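Local atomic coordinates of CofB (PDB entry 5AX6), a protein that serves as a minor pilin of the type IVb pilus CFA/III of human enterotoxigenic Escherichia coli and, as a homotrimer, probably takes part in pilus assembly. Residues I455-M459 with Y472-L478; I180-N186 with K219-L225; P44-Q48 with V135-I139. All blocks are in the same frame, centred on the assembly; numbering follows the deposited sequence.

Followed from the N terminus, the chain first closes on itself at interaction 3, where P44-Q48, in the loop after strand 37-42, meets the loop leading into strand 139-148. The loop between them is 86 residues long. Interaction 2 joins neighbouring strands 179-185 and 220-227 across 32 residues, in the sheet to which strand 139-148 also belongs; the centres of these two contacts lie about 28 Å apart within the pilin domain. Interaction 1 closes last and most locally, over the 12 residues, mostly strand, at the closed end of the 452-463/468-473 hairpin in the C-terminal domain, its centre more than 90 Å from both others. The three loops follow in series; none nests or crosses.

Interaction 1: residues I455-M459 with Y472-L478; sequences ITATM and YLNPKFL
M459 and Y472 form an antiparallel hydrogen-bonded pair: M459 N donates to Y472 O at 2.9 Å, and Y472 N returns a nearly straight bond to M459 O at 2.7 Å. T458 and L473 follow as a non-hydrogen-bonded pair, T458 CA directing its hydrogen at Y472 O. Beyond L473 the second chain leaves the strand, with N474 in a left-handed backbone conformation, yet two more bonds reach A457. N474 N donates to A457 O at 2.8 Å, and the side-chain oxygen N474 OD1 accepts A457 N, also at 2.8 Å, the donor lying nearly along the C=O axis (173°). N474 CG stands beside its own backbone N (chi1 -57°), which brings the amide back to the strand; its ND2 is bonded to K378 O.

P475-L478 then forms a type I turn that folds over M459. This side chain runs extended to SD and bends only at its last torsion (-42°), which lays CE against P475 CG at 3.6 Å and also against L478 CB and F477 CD1. The sulfur lies at the edge of the F477 ring, M459 SD 5.2 Å from the F477 ring centroid, a Met-aromatic contact, and near the plane of the Y472 ring as well, with M459 SD 4.2 Å from Y472 CD2. Farther along, A457 CB meets L478 CD2 at 3.6 Å. I408 of strand 398-409 packs on both M459 and L478.

The buried A457 N, which the departing strand could no longer serve, is thus satisfied by an asparagine side chain, while the methionine, bent at its last torsion, packs its sulfur and methyl against P475, F477 and L478 of the turn that follows the hairpin.

Interaction 2: residues I180-N186 with K219-L225; sequences IYVVERN and KNYGLRL
I180 packs beside L225, both side chains pointing the same way, with I180 CG1 3.7 Å from L225 CD2; its CG2 branch meets L223 CD2. Y181 pairs with R224 through two backbone hydrogen bonds. Over one face of its ring comes R224 NH2, a cation-pi contact with R224 CZ 4.7 Å from the Y181 ring centroid. The guanidinium is steeply tilted against the ring, their planes 71° apart, and presents an edge rather than stacking flat. A bend at the third torsion of R224 (67°) turns the group there. R224 NH2 is also bonded to L63 O, and the Y181 hydroxyl is hydrogen-bonded to N64 OD1 and lies close to Q48 of a neighbouring subunit.

V182 returns to the face of I180, its CG1 3.9 Å from Y221 CD1. V183 then pairs with G222 through two backbone hydrogen bonds. V183 CG2 lies only 3.5 Å from G222 C, leaving little room for a side chain on the glycine. E184 runs alongside Y221, its carboxylate turned 79° from the ring, and one water bridges them, donating to E184 OE1 at 2.7 Å and to Y221 OH at 2.6 Å. T196 OG1 is hydrogen-bonded to E184 OE1, R194 forms a salt bridge with E184 OE2, and Y221 OH is bonded to D216 O. R185 pairs with N220 through the backbone while its guanidinium reaches D124 in a salt bridge. At N186, just past the strand, OD1 accepts K219 NZ at 2.7 Å, the amine standing above the carbonyl plane.

Such continuous antiparallel pairing belongs to the central sheet of the pilin domain, whose globular part in type IV pilins combines an antiparallel sheet with a long N-terminal helix.

Interaction 3: residues P44-Q48 with V135-I139; sequences PLYEQ and VGSAI
Y46 and G136 bring the two loops closest, their CA atoms 4.2 Å apart, and the main chains meet there through weak CH...O contacts. G136 CA points a hydrogen at L45 O, 3.5 Å away, while Y46 CA does the same toward G136 O at 3.6 Å. G136 has a positive phi (75°), and a CB on it would press against the backbone of Y46 and E47; both features suit a glycine.

Ring contacts come next. The Y46 ring turns its edge to two carbonyls, with Y46 CD1 3.5 Å from G136 O and CE1 near S137 O, an approach that sets C-H groups against oxygens. L45 CB lies over the centre of one ring face. With CG anti to its carbonyl carbon (chi1 -53°), the Y46 ring extends along G136-A138 to I139.

One water links the segments directly, donating to Y46 OH at 2.8 Å and accepting from I139 N, also at 2.8 Å. The hydroxyl in turn is bonded to V25 O, at the end of helix 4-25. Were Y46 replaced by an alanine, V25 O and the water would probably lose their hydroxyl partner, and a gap would be likely to open beside I139.

The apolar contacts are looser: I139 CD1 meets L45 CD1 at 4.2 Å, and the I139 side chain crosses that of Y46 at about a right angle. Besides these, the methyl V135 CG1 rests 3.5 Å from the backbone oxygen Q48 O.

R57, farther along the same connection as P44-Q48, bridges the two segments, its NH2 bonded to both L45 O and S137 O. Inward, L45 and I139 both pack on F128 of strand 121-130 and V25 of helix 4-25, placing this loop junction where the N-terminal helix meets the start of strand 139-148.

Interaction 1: residues I455-M459 with Y472-L478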
ATOM      1  N   ILE A 455      13.122 -43.342  -2.315  1.00 17.21           N
ATOM      2  CA  ILE A 455      14.294 -43.352  -1.461  1.00 19.79           C
ATOM      3  C   ILE A 455      14.531 -44.774  -1.007  1.00 16.77           C
ATOM      4  O   ILE A 455      13.640 -45.410  -0.436  1.00 19.80           O
ATOM      5  CB  ILE A 455      14.153 -42.426  -0.227  1.00 17.86           C
ATOM      6  CG1 ILE A 455      13.839 -40.985  -0.658  1.00 22.01           C
ATOM      7  CG2 ILE A 455      15.457 -42.407   0.551  1.00 17.75           C
ATOM      8  CD1 ILE A 455      12.373 -40.592  -0.566  1.00 31.08           C
ATOM      9  N   THR A 456      15.731 -45.279  -1.279  1.00 16.69           N
ATOM     10  CA  THR A 456      16.071 -46.651  -0.920  1.00 19.23           C
ATOM     11  C   THR A 456      17.456 -46.688  -0.326  1.00 20.15           C
ATOM     12  O   THR A 456      18.199 -45.714  -0.426  1.00 20.03           O
ATOM     13  CB  THR A 456      16.033 -47.585  -2.129  1.00 20.28           C
ATOM     14  OG1 THR A 456      16.953 -47.099  -3.121  1.00 22.27           O
ATOM     15  CG2 THR A 456      14.630 -47.642  -2.704  1.00 19.71           C
ATOM     16  N   ALA A 457      17.807 -47.814   0.281  1.00 18.20           N
ATOM     17  CA  ALA A 457      19.075 -47.924   0.983  1.00 21.14           C
ATOM     18  C   ALA A 457      19.537 -49.362   1.098  1.00 20.93           C
ATOM     19  O   ALA A 457      18.723 -50.268   1.303  1.00 22.33           O
ATOM     20  CB  ALA A 457      18.954 -47.305   2.383  1.00 20.58           C
ATOM     21  N   THR A 458      20.843 -49.572   0.986  1.00 19.53           N
ATOM     22  CA  THR A 458      21.418 -50.844   1.413  1.00 20.70           C
ATOM     23  C   THR A 458      22.321 -50.588   2.609  1.00 27.51           C
ATOM     24  O   THR A 458      22.914 -49.515   2.720  1.00 26.23           O
ATOM     25  CB  THR A 458      22.223 -51.539   0.289  1.00 23.54           C
ATOM     26  OG1 THR A 458      23.276 -50.671  -0.147  1.00 25.91           O
ATOM     27  CG2 THR A 458      21.318 -51.852  -0.891  1.00 25.72           C
ATOM     28  N   MET A 459      22.412 -51.571   3.500  1.00 22.79           N
ATOM     29  CA  MET A 459      23.312 -51.509   4.644  1.00 24.06           C
ATOM     30  C   MET A 459      24.151 -52.776   4.692  1.00 25.69           C
ATOM     31  O   MET A 459      23.622 -53.869   4.529  1.00 27.96           O
ATOM     32  CB  MET A 459      22.531 -51.363   5.959  1.00 24.83           C
ATOM     33  CG  MET A 459      23.420 -51.312   7.215  1.00 29.77           C
ATOM     34  SD  MET A 459      22.482 -51.393   8.765  1.00 31.60           S
ATOM     35  CE  MET A 459      21.132 -50.307   8.328  1.00 21.96           C
ATOM     36  N   TYR A 472      21.636 -55.561   3.831  1.00 23.07           N
ATOM     37  CA  TYR A 472      20.222 -55.359   4.108  1.00 23.47           C
ATOM     38  C   TYR A 472      19.623 -54.340   3.136  1.00 26.73           C
ATOM     39  O   TYR A 472      20.295 -53.366   2.756  1.00 25.96           O
ATOM     40  CB  TYR A 472      20.007 -54.868   5.546  1.00 25.92           C
ATOM     41  CG  TYR A 472      20.477 -55.788   6.653  1.00 28.96           C
ATOM     42  CD1 TYR A 472      20.206 -57.155   6.634  1.00 28.44           C
ATOM     43  CD2 TYR A 472      21.170 -55.272   7.746  1.00 24.18           C
ATOM     44  CE1 TYR A 472      20.639 -57.986   7.673  1.00 30.51           C
ATOM     45  CE2 TYR A 472      21.604 -56.080   8.774  1.00 21.93           C
ATOM     46  CZ  TYR A 472      21.334 -57.436   8.739  1.00 24.78           C
ATOM     47  OH  TYR A 472      21.763 -58.220   9.781  1.00 30.42           O
ATOM     48  N   LEU A 473      18.362 -54.560   2.757  1.00 21.72           N
ATOM     49  CA  LEU A 473      17.611 -53.640   1.911  1.00 24.00           C
ATOM     50  C   LEU A 473      16.553 -52.867   2.697  1.00 23.01           C
ATOM     51  O   LEU A 473      15.731 -53.465   3.382  1.00 22.36           O
ATOM     52  CB  LEU A 473      16.926 -54.401   0.771  1.00 26.58           C
ATOM     53  CG  LEU A 473      15.999 -53.569  -0.117  1.00 26.93           C
ATOM     54  CD1 LEU A 473      16.810 -52.579  -0.949  1.00 25.91           C
ATOM     55  CD2 LEU A 473      15.148 -54.464  -1.020  1.00 29.74           C
ATOM     56  N   ASN A 474      16.567 -51.540   2.586  1.00 22.69           N
ATOM     57  CA  ASN A 474      15.539 -50.688   3.191  1.00 22.82           C
ATOM     58  C   ASN A 474      15.097 -51.098   4.596  1.00 19.50           C
ATOM     59  O   ASN A 474      13.916 -51.370   4.821  1.00 23.10           O
ATOM     60  CB  ASN A 474      14.305 -50.644   2.292  1.00 24.62           C
ATOM     61  CG  ASN A 474      14.620 -50.155   0.893  1.00 24.70           C
ATOM     62  OD1 ASN A 474      15.535 -49.354   0.691  1.00 22.48           O
ATOM     63  ND2 ASN A 474      13.864 -50.645  -0.088  1.00 21.40           N
ATOM     64  N   PRO A 475      16.035 -51.139   5.544  1.00 21.96           N
ATOM     65  CA  PRO A 475      15.777 -51.670   6.888  1.00 21.60           C
ATOM     66  C   PRO A 475      15.102 -50.688   7.862  1.00 26.47           C
ATOM     67  O   PRO A 475      15.388 -49.491   7.836  1.00 21.20           O
ATOM     68  CB  PRO A 475      17.175 -52.030   7.393  1.00 21.84           C
ATOM     69  CG  PRO A 475      18.098 -51.149   6.645  1.00 22.93           C
ATOM     70  CD  PRO A 475      17.445 -50.754   5.351  1.00 22.63           C
ATOM     71  N   LYS A 476      14.225 -51.210   8.718  1.00 23.92           N
ATOM     72  CA  LYS A 476      13.539 -50.392   9.720  1.00 25.86           C
ATOM     73  C   LYS A 476      14.500 -49.845  10.766  1.00 22.15           C
ATOM     74  O   LYS A 476      14.130 -48.965  11.556  1.00 23.84           O
ATOM     75  CB  LYS A 476      12.445 -51.199  10.427  1.00 24.04           C
ATOM     76  CG  LYS A 476      12.999 -52.435  11.135  1.00 26.95           C
ATOM     77  CD  LYS A 476      11.957 -53.101  12.010  1.00 30.35           C
ATOM     78  CE  LYS A 476      12.554 -54.323  12.709  1.00 34.15           C
ATOM     79  NZ  LYS A 476      11.529 -55.136  13.412  1.00 38.71           N
ATOM     80  N   PHE A 477      15.721 -50.375  10.797  1.00 21.43           N
ATOM     81  CA  PHE A 477      16.715 -49.861  11.735  1.00 21.23           C
ATOM     82  C   PHE A 477      17.701 -48.911  11.050  1.00 23.05           C
ATOM     83  O   PHE A 477      18.863 -48.776  11.457  1.00 18.98           O
ATOM     84  CB  PHE A 477      17.455 -51.006  12.451  1.00 21.06           C
ATOM     85  CG  PHE A 477      17.802 -52.180  11.571  1.00 29.12           C
ATOM     86  CD1 PHE A 477      18.967 -52.179  10.816  1.00 24.73           C
ATOM     87  CD2 PHE A 477      16.982 -53.309  11.538  1.00 24.39           C
ATOM     88  CE1 PHE A 477      19.303 -53.281  10.019  1.00 24.14           C
ATOM     89  CE2 PHE A 477      17.310 -54.410  10.740  1.00 23.61           C
ATOM     90  CZ  PHE A 477      18.470 -54.391   9.988  1.00 24.34           C
ATOM     91  N   LEU A 478      17.202 -48.239  10.015  1.00 17.07           N
ATOM     92  CA  LEU A 478      17.872 -47.101   9.395  1.00 17.97           C
ATOM     93  C   LEU A 478      16.806 -46.041   9.212  1.00 18.00           C
ATOM     94  O   LEU A 478      15.763 -46.305   8.608  1.00 18.37           O
ATOM     95  CB  LEU A 478      18.508 -47.465   8.045  1.00 17.98           C
ATOM     96  CG  LEU A 478      19.077 -46.292   7.240  1.00 22.00           C
ATOM     97  CD1 LEU A 478      20.213 -45.626   8.005  1.00 18.09           C
ATOM     98  CD2 LEU A 478      19.560 -46.721   5.833  1.00 19.81           C
TER

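Interaction 2: residues I180-N186 with K219-L225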
ATOM      1  N   ILE A 180      -8.796  31.340 -26.445  1.00 23.20           N
ATOM      2  CA  ILE A 180      -7.694  32.069 -27.042  1.00 22.32           C
ATOM      3  C   ILE A 180      -8.286  33.148 -27.923  1.00 24.69           C
ATOM      4  O   ILE A 180      -9.061  32.844 -28.819  1.00 24.31           O
ATOM      5  CB  ILE A 180      -6.802  31.147 -27.885  1.00 24.23           C
ATOM      6  CG1 ILE A 180      -6.175  30.066 -26.997  1.00 34.65           C
ATOM      7  CG2 ILE A 180      -5.753  31.960 -28.622  1.00 22.48           C
ATOM      8  CD1 ILE A 180      -5.464  28.977 -27.774  1.00 39.06           C
ATOM      9  N   TYR A 181      -7.935  34.401 -27.656  1.00 22.89           N
ATOM     10  CA  TYR A 181      -8.453  35.519 -28.433  1.00 22.51           C
ATOM     11  C   TYR A 181      -7.326  36.214 -29.163  1.00 24.59           C
ATOM     12  O   TYR A 181      -6.191  36.255 -28.685  1.00 23.00           O
ATOM     13  CB  TYR A 181      -9.177  36.531 -27.536  1.00 18.98           C
ATOM     14  CG  TYR A 181     -10.593  36.171 -27.186  1.00 23.75           C
ATOM     15  CD1 TYR A 181     -11.659  36.887 -27.713  1.00 25.28           C
ATOM     16  CD2 TYR A 181     -10.874  35.110 -26.339  1.00 22.49           C
ATOM     17  CE1 TYR A 181     -12.967  36.563 -27.391  1.00 26.17           C
ATOM     18  CE2 TYR A 181     -12.171  34.776 -26.007  1.00 24.22           C
ATOM     19  CZ  TYR A 181     -13.216  35.509 -26.536  1.00 31.93           C
ATOM     20  OH  TYR A 181     -14.509  35.175 -26.209  1.00 27.82           O
ATOM     21  N   VAL A 182      -7.649  36.778 -30.321  1.00 21.72           N
ATOM     22  CA  VAL A 182      -6.718  37.654 -31.014  1.00 23.71           C
ATOM     23  C   VAL A 182      -6.850  39.059 -30.434  1.00 24.48           C
ATOM     24  O   VAL A 182      -7.967  39.571 -30.272  1.00 27.71           O
ATOM     25  CB  VAL A 182      -6.986  37.677 -32.532  1.00 24.39           C
ATOM     26  CG1 VAL A 182      -6.098  38.699 -33.215  1.00 27.36           C
ATOM     27  CG2 VAL A 182      -6.775  36.295 -33.124  1.00 32.28           C
ATOM     28  N   VAL A 183      -5.723  39.680 -30.101  1.00 21.10           N
ATOM     29  CA  VAL A 183      -5.758  41.046 -29.611  1.00 22.21           C
ATOM     30  C   VAL A 183      -4.862  41.932 -30.463  1.00 21.44           C
ATOM     31  O   VAL A 183      -4.021  41.441 -31.208  1.00 23.38           O
ATOM     32  CB  VAL A 183      -5.353  41.126 -28.119  1.00 25.91           C
ATOM     33  CG1 VAL A 183      -6.391  40.382 -27.267  1.00 19.83           C
ATOM     34  CG2 VAL A 183      -3.948  40.557 -27.886  1.00 21.77           C
ATOM     35  N   GLU A 184      -5.068  43.238 -30.366  1.00 23.19           N
ATOM     36  CA  GLU A 184      -4.335  44.174 -31.190  1.00 26.55           C
ATOM     37  C   GLU A 184      -4.083  45.467 -30.441  1.00 28.52           C
ATOM     38  O   GLU A 184      -4.799  45.817 -29.496  1.00 23.80           O
ATOM     39  CB  GLU A 184      -5.103  44.462 -32.491  1.00 23.65           C
ATOM     40  CG  GLU A 184      -6.453  45.121 -32.252  1.00 24.98           C
ATOM     41  CD  GLU A 184      -7.255  45.353 -33.528  1.00 32.77           C
ATOM     42  OE1 GLU A 184      -7.741  44.369 -34.133  1.00 29.85           O
ATOM     43  OE2 GLU A 184      -7.406  46.530 -33.921  1.00 28.10           O
ATOM     44  N   ARG A 185      -3.054  46.182 -30.868  1.00 28.00           N
ATOM     45  CA  ARG A 185      -2.848  47.532 -30.390  1.00 29.87           C
ATOM     46  C   ARG A 185      -2.289  48.362 -31.530  1.00 34.72           C
ATOM     47  O   ARG A 185      -1.711  47.821 -32.480  1.00 31.24           O
ATOM     48  CB  ARG A 185      -1.921  47.562 -29.180  1.00 25.77           C
ATOM     49  CG  ARG A 185      -0.559  46.975 -29.423  1.00 24.52           C
ATOM     50  CD  ARG A 185       0.224  46.906 -28.130  1.00 27.06           C
ATOM     51  NE  ARG A 185       1.532  46.290 -28.310  1.00 27.43           N
ATOM     52  CZ  ARG A 185       2.396  46.070 -27.329  1.00 33.37           C
ATOM     53  NH1 ARG A 185       2.089  46.407 -26.078  1.00 32.38           N
ATOM     54  NH2 ARG A 185       3.563  45.499 -27.593  1.00 29.72           N
ATOM     55  N   ASN A 186      -2.484  49.672 -31.439  1.00 32.98           N
ATOM     56  CA  ASN A 186      -2.087  50.573 -32.508  1.00 42.30           C
ATOM     57  C   ASN A 186      -0.606  50.890 -32.422  1.00 36.52           C
ATOM     58  O   ASN A 186       0.027  51.210 -33.422  1.00 45.46           O
ATOM     59  CB  ASN A 186      -2.924  51.858 -32.457  1.00 37.56           C
ATOM     60  CG  ASN A 186      -4.396  51.597 -32.726  1.00 39.80           C
ATOM     61  OD1 ASN A 186      -4.742  50.681 -33.476  1.00 38.31           O
ATOM     62  ND2 ASN A 186      -5.275  52.391 -32.104  1.00 36.65           N
ATOM     63  N   LYS A 219      -1.947  47.067 -37.756  1.00 47.14           N
ATOM     64  CA  LYS A 219      -1.947  46.832 -36.315  1.00 38.91           C
ATOM     65  C   LYS A 219      -0.780  45.955 -35.878  1.00 42.80           C
ATOM     66  O   LYS A 219      -0.173  45.265 -36.697  1.00 39.18           O
ATOM     67  CB  LYS A 219      -3.262  46.187 -35.882  1.00 37.88           C
ATOM     68  CG  LYS A 219      -4.503  46.915 -36.364  1.00 45.33           C
ATOM     69  CD  LYS A 219      -4.515  48.363 -35.912  1.00 41.77           C
ATOM     70  CE  LYS A 219      -5.739  49.087 -36.444  1.00 42.51           C
ATOM     71  NZ  LYS A 219      -5.808  50.498 -35.980  1.00 46.99           N
ATOM     72  N   ASN A 220      -0.459  46.003 -34.584  1.00 34.84           N
ATOM     73  CA  ASN A 220       0.379  44.986 -33.958  1.00 32.95           C
ATOM     74  C   ASN A 220      -0.535  43.990 -33.258  1.00 32.37           C
ATOM     75  O   ASN A 220      -1.442  44.386 -32.521  1.00 29.95           O
ATOM     76  CB  ASN A 220       1.358  45.610 -32.971  1.00 34.01           C
ATOM     77  CG  ASN A 220       2.131  46.761 -33.584  1.00 44.66           C
ATOM     78  OD1 ASN A 220       2.604  46.662 -34.714  1.00 50.40           O
ATOM     79  ND2 ASN A 220       2.242  47.867 -32.853  1.00 36.86           N
ATOM     80  N   TYR A 221      -0.316  42.704 -33.508  1.00 30.21           N
ATOM     81  CA  TYR A 221      -1.216  41.677 -32.999  1.00 26.30           C
ATOM     82  C   TYR A 221      -0.590  40.834 -31.898  1.00 30.43           C
ATOM     83  O   TYR A 221       0.630  40.799 -31.727  1.00 30.93           O
ATOM     84  CB  TYR A 221      -1.686  40.777 -34.136  1.00 25.94           C
ATOM     85  CG  TYR A 221      -2.637  41.477 -35.075  1.00 33.00           C
ATOM     86  CD1 TYR A 221      -3.989  41.575 -34.771  1.00 27.24           C
ATOM     87  CD2 TYR A 221      -2.186  42.053 -36.263  1.00 34.11           C
ATOM     88  CE1 TYR A 221      -4.871  42.217 -35.621  1.00 29.58           C
ATOM     89  CE2 TYR A 221      -3.069  42.707 -37.125  1.00 30.07           C
ATOM     90  CZ  TYR A 221      -4.405  42.778 -36.799  1.00 39.76           C
ATOM     91  OH  TYR A 221      -5.286  43.415 -37.637  1.00 39.43           O
ATOM     92  N   GLY A 222      -1.450  40.159 -31.147  1.00 29.06           N
ATOM     93  CA  GLY A 222      -1.011  39.270 -30.093  1.00 25.36           C
ATOM     94  C   GLY A 222      -2.096  38.253 -29.832  1.00 26.59           C
ATOM     95  O   GLY A 222      -3.133  38.261 -30.494  1.00 23.43           O
ATOM     96  N   LEU A 223      -1.849  37.362 -28.878  1.00 24.15           N
ATOM     97  CA  LEU A 223      -2.840  36.384 -28.460  1.00 24.29           C
ATOM     98  C   LEU A 223      -3.083  36.531 -26.975  1.00 24.85           C
ATOM     99  O   LEU A 223      -2.138  36.694 -26.200  1.00 25.78           O
ATOM    100  CB  LEU A 223      -2.383  34.953 -28.756  1.00 26.09           C
ATOM    101  CG  LEU A 223      -2.207  34.529 -30.214  1.00 27.07           C
ATOM    102  CD1 LEU A 223      -1.501  33.175 -30.250  1.00 32.65           C
ATOM    103  CD2 LEU A 223      -3.554  34.461 -30.916  1.00 32.09           C
ATOM    104  N   ARG A 224      -4.343  36.472 -26.577  1.00 21.27           N
ATOM    105  CA  ARG A 224      -4.658  36.404 -25.162  1.00 20.08           C
ATOM    106  C   ARG A 224      -5.003  34.963 -24.809  1.00 23.29           C
ATOM    107  O   ARG A 224      -5.954  34.395 -25.351  1.00 18.83           O
ATOM    108  CB  ARG A 224      -5.817  37.342 -24.813  1.00 19.41           C
ATOM    109  CG  ARG A 224      -6.109  37.400 -23.319  1.00 22.21           C
ATOM    110  CD  ARG A 224      -7.342  38.221 -23.021  1.00 23.53           C
ATOM    111  NE  ARG A 224      -8.562  37.602 -23.530  1.00 22.33           N
ATOM    112  CZ  ARG A 224      -9.777  38.109 -23.337  1.00 21.78           C
ATOM    113  NH1 ARG A 224      -9.913  39.237 -22.652  1.00 16.67           N
ATOM    114  NH2 ARG A 224     -10.843  37.500 -23.836  1.00 21.85           N
ATOM    115  N   LEU A 225      -4.210  34.361 -23.924  1.00 20.12           N
ATOM    116  CA  LEU A 225      -4.479  33.007 -23.469  1.00 20.64           C
ATOM    117  C   LEU A 225      -5.137  33.069 -22.104  1.00 23.25           C
ATOM    118  O   LEU A 225      -4.574  33.666 -21.181  1.00 19.76           O
ATOM    119  CB  LEU A 225      -3.189  32.180 -23.381  1.00 21.80           C
ATOM    120  CG  LEU A 225      -2.264  32.123 -24.594  1.00 26.89           C
ATOM    121  CD1 LEU A 225      -1.003  31.328 -24.246  1.00 26.13           C
ATOM    122  CD2 LEU A 225      -2.987  31.475 -25.759  1.00 29.80           C
TER
HETATM  123  O   HOH W   1      -7.453  44.561 -36.775  1.00 36.66           O

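Interaction 3: residues P44-Q48 with V135-I139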
ATOM      1  N   PRO A  44      -0.186  36.814  -0.504  1.00 18.65           N
ATOM      2  CA  PRO A  44      -0.345  38.273  -0.563  1.00 20.09           C
ATOM      3  C   PRO A  44      -1.370  38.724  -1.603  1.00 17.58           C
ATOM      4  O   PRO A  44      -1.896  39.830  -1.490  1.00 19.91           O
ATOM      5  CB  PRO A  44       1.068  38.773  -0.933  1.00 19.90           C
ATOM      6  CG  PRO A  44       1.767  37.587  -1.503  1.00 21.68           C
ATOM      7  CD  PRO A  44       1.215  36.414  -0.714  1.00 19.47           C
ATOM      8  N   LEU A  45      -1.646  37.888  -2.602  1.00 18.99           N
ATOM      9  CA  LEU A  45      -2.723  38.191  -3.542  1.00 18.54           C
ATOM     10  C   LEU A  45      -4.029  38.462  -2.809  1.00 22.39           C
ATOM     11  O   LEU A  45      -4.844  39.269  -3.254  1.00 20.08           O
ATOM     12  CB  LEU A  45      -2.921  37.032  -4.528  1.00 16.92           C
ATOM     13  CG  LEU A  45      -1.814  36.748  -5.545  1.00 17.65           C
ATOM     14  CD1 LEU A  45      -2.160  35.494  -6.344  1.00 18.21           C
ATOM     15  CD2 LEU A  45      -1.630  37.923  -6.486  1.00 17.23           C
ATOM     16  N   TYR A  46      -4.238  37.792  -1.679  1.00 19.02           N
ATOM     17  CA  TYR A  46      -5.569  37.785  -1.077  1.00 19.70           C
ATOM     18  C   TYR A  46      -5.641  38.500   0.279  1.00 24.08           C
ATOM     19  O   TYR A  46      -6.578  38.299   1.062  1.00 27.60           O
ATOM     20  CB  TYR A  46      -6.050  36.336  -0.977  1.00 23.61           C
ATOM     21  CG  TYR A  46      -5.963  35.637  -2.312  1.00 19.35           C
ATOM     22  CD1 TYR A  46      -6.673  36.116  -3.409  1.00 18.72           C
ATOM     23  CD2 TYR A  46      -5.152  34.518  -2.489  1.00 19.26           C
ATOM     24  CE1 TYR A  46      -6.583  35.492  -4.657  1.00 18.24           C
ATOM     25  CE2 TYR A  46      -5.056  33.884  -3.725  1.00 20.20           C
ATOM     26  CZ  TYR A  46      -5.769  34.374  -4.803  1.00 20.54           C
ATOM     27  OH  TYR A  46      -5.674  33.751  -6.030  1.00 19.69           O
ATOM     28  N   GLU A  47      -4.660  39.353   0.521  1.00 24.62           N
ATOM     29  CA  GLU A  47      -4.637  40.212   1.699  1.00 26.85           C
ATOM     30  C   GLU A  47      -5.124  41.612   1.362  1.00 32.63           C
ATOM     31  O   GLU A  47      -4.628  42.236   0.425  1.00 29.65           O
ATOM     32  CB  GLU A  47      -3.227  40.286   2.276  1.00 27.00           C
ATOM     33  CG  GLU A  47      -2.802  39.038   3.014  1.00 30.34           C
ATOM     34  CD  GLU A  47      -3.612  38.823   4.281  1.00 51.35           C
ATOM     35  OE1 GLU A  47      -3.195  39.318   5.349  1.00 56.78           O
ATOM     36  OE2 GLU A  47      -4.675  38.164   4.206  1.00 50.81           O
ATOM     37  N   GLN A  48      -6.084  42.116   2.130  1.00 29.20           N
ATOM     38  CA  GLN A  48      -6.620  43.457   1.877  1.00 32.95           C
ATOM     39  C   GLN A  48      -5.560  44.546   1.984  1.00 33.16           C
ATOM     40  O   GLN A  48      -5.717  45.632   1.432  1.00 36.82           O
ATOM     41  CB  GLN A  48      -7.754  43.776   2.848  1.00 37.40           C
ATOM     42  CG  GLN A  48      -9.060  43.086   2.549  1.00 39.40           C
ATOM     43  CD  GLN A  48     -10.188  43.594   3.439  1.00 45.70           C
ATOM     44  OE1 GLN A  48     -10.486  43.006   4.479  1.00 37.40           O
ATOM     45  NE2 GLN A  48     -10.813  44.696   3.034  1.00 33.23           N
ATOM     46  N   VAL A 135     -11.008  44.409  -2.462  1.00 31.48           N
ATOM     47  CA  VAL A 135      -9.555  44.364  -2.487  1.00 35.41           C
ATOM     48  C   VAL A 135      -9.098  42.977  -2.062  1.00 34.78           C
ATOM     49  O   VAL A 135      -9.577  42.443  -1.068  1.00 34.20           O
ATOM     50  CB  VAL A 135      -8.930  45.426  -1.563  1.00 38.92           C
ATOM     51  CG1 VAL A 135      -7.424  45.309  -1.576  1.00 35.18           C
ATOM     52  CG2 VAL A 135      -9.358  46.823  -1.989  1.00 37.98           C
ATOM     53  N   GLY A 136      -8.176  42.394  -2.820  1.00 29.12           N
ATOM     54  CA  GLY A 136      -7.731  41.037  -2.548  1.00 30.80           C
ATOM     55  C   GLY A 136      -8.747  39.979  -2.955  1.00 30.25           C
ATOM     56  O   GLY A 136      -8.693  38.841  -2.493  1.00 29.34           O
ATOM     57  N   SER A 137      -9.677  40.360  -3.826  1.00 28.91           N
ATOM     58  CA  SER A 137     -10.699  39.450  -4.331  1.00 20.67           C
ATOM     59  C   SER A 137     -10.122  38.155  -4.889  1.00 25.56           C
ATOM     60  O   SER A 137      -9.006  38.143  -5.398  1.00 21.61           O
ATOM     61  CB  SER A 137     -11.510  40.139  -5.423  1.00 26.99           C
ATOM     62  OG  SER A 137     -12.361  39.218  -6.076  1.00 30.83           O
ATOM     63  N   ALA A 138     -10.898  37.075  -4.812  1.00 19.39           N
ATOM     64  CA  ALA A 138     -10.524  35.820  -5.469  1.00 23.28           C
ATOM     65  C   ALA A 138     -10.404  36.049  -6.967  1.00 19.50           C
ATOM     66  O   ALA A 138     -11.014  36.964  -7.520  1.00 19.00           O
ATOM     67  CB  ALA A 138     -11.546  34.728  -5.178  1.00 24.32           C
ATOM     68  N   ILE A 139      -9.605  35.218  -7.619  1.00 17.28           N
ATOM     69  CA  ILE A 139      -9.326  35.368  -9.035  1.00 17.81           C
ATOM     70  C   ILE A 139      -9.959  34.211  -9.799  1.00 16.38           C
ATOM     71  O   ILE A 139      -9.640  33.042  -9.541  1.00 21.26           O
ATOM     72  CB  ILE A 139      -7.802  35.408  -9.292  1.00 14.45           C
ATOM     73  CG1 ILE A 139      -7.186  36.669  -8.658  1.00 20.10           C
ATOM     74  CG2 ILE A 139      -7.507  35.327 -10.785  1.00 17.12           C
ATOM     75  CD1 ILE A 139      -5.644  36.597  -8.493  1.00 18.72           C
TER
HETATM   76  O   HOH W   2      -8.348  33.013  -6.361  1.00 22.05           O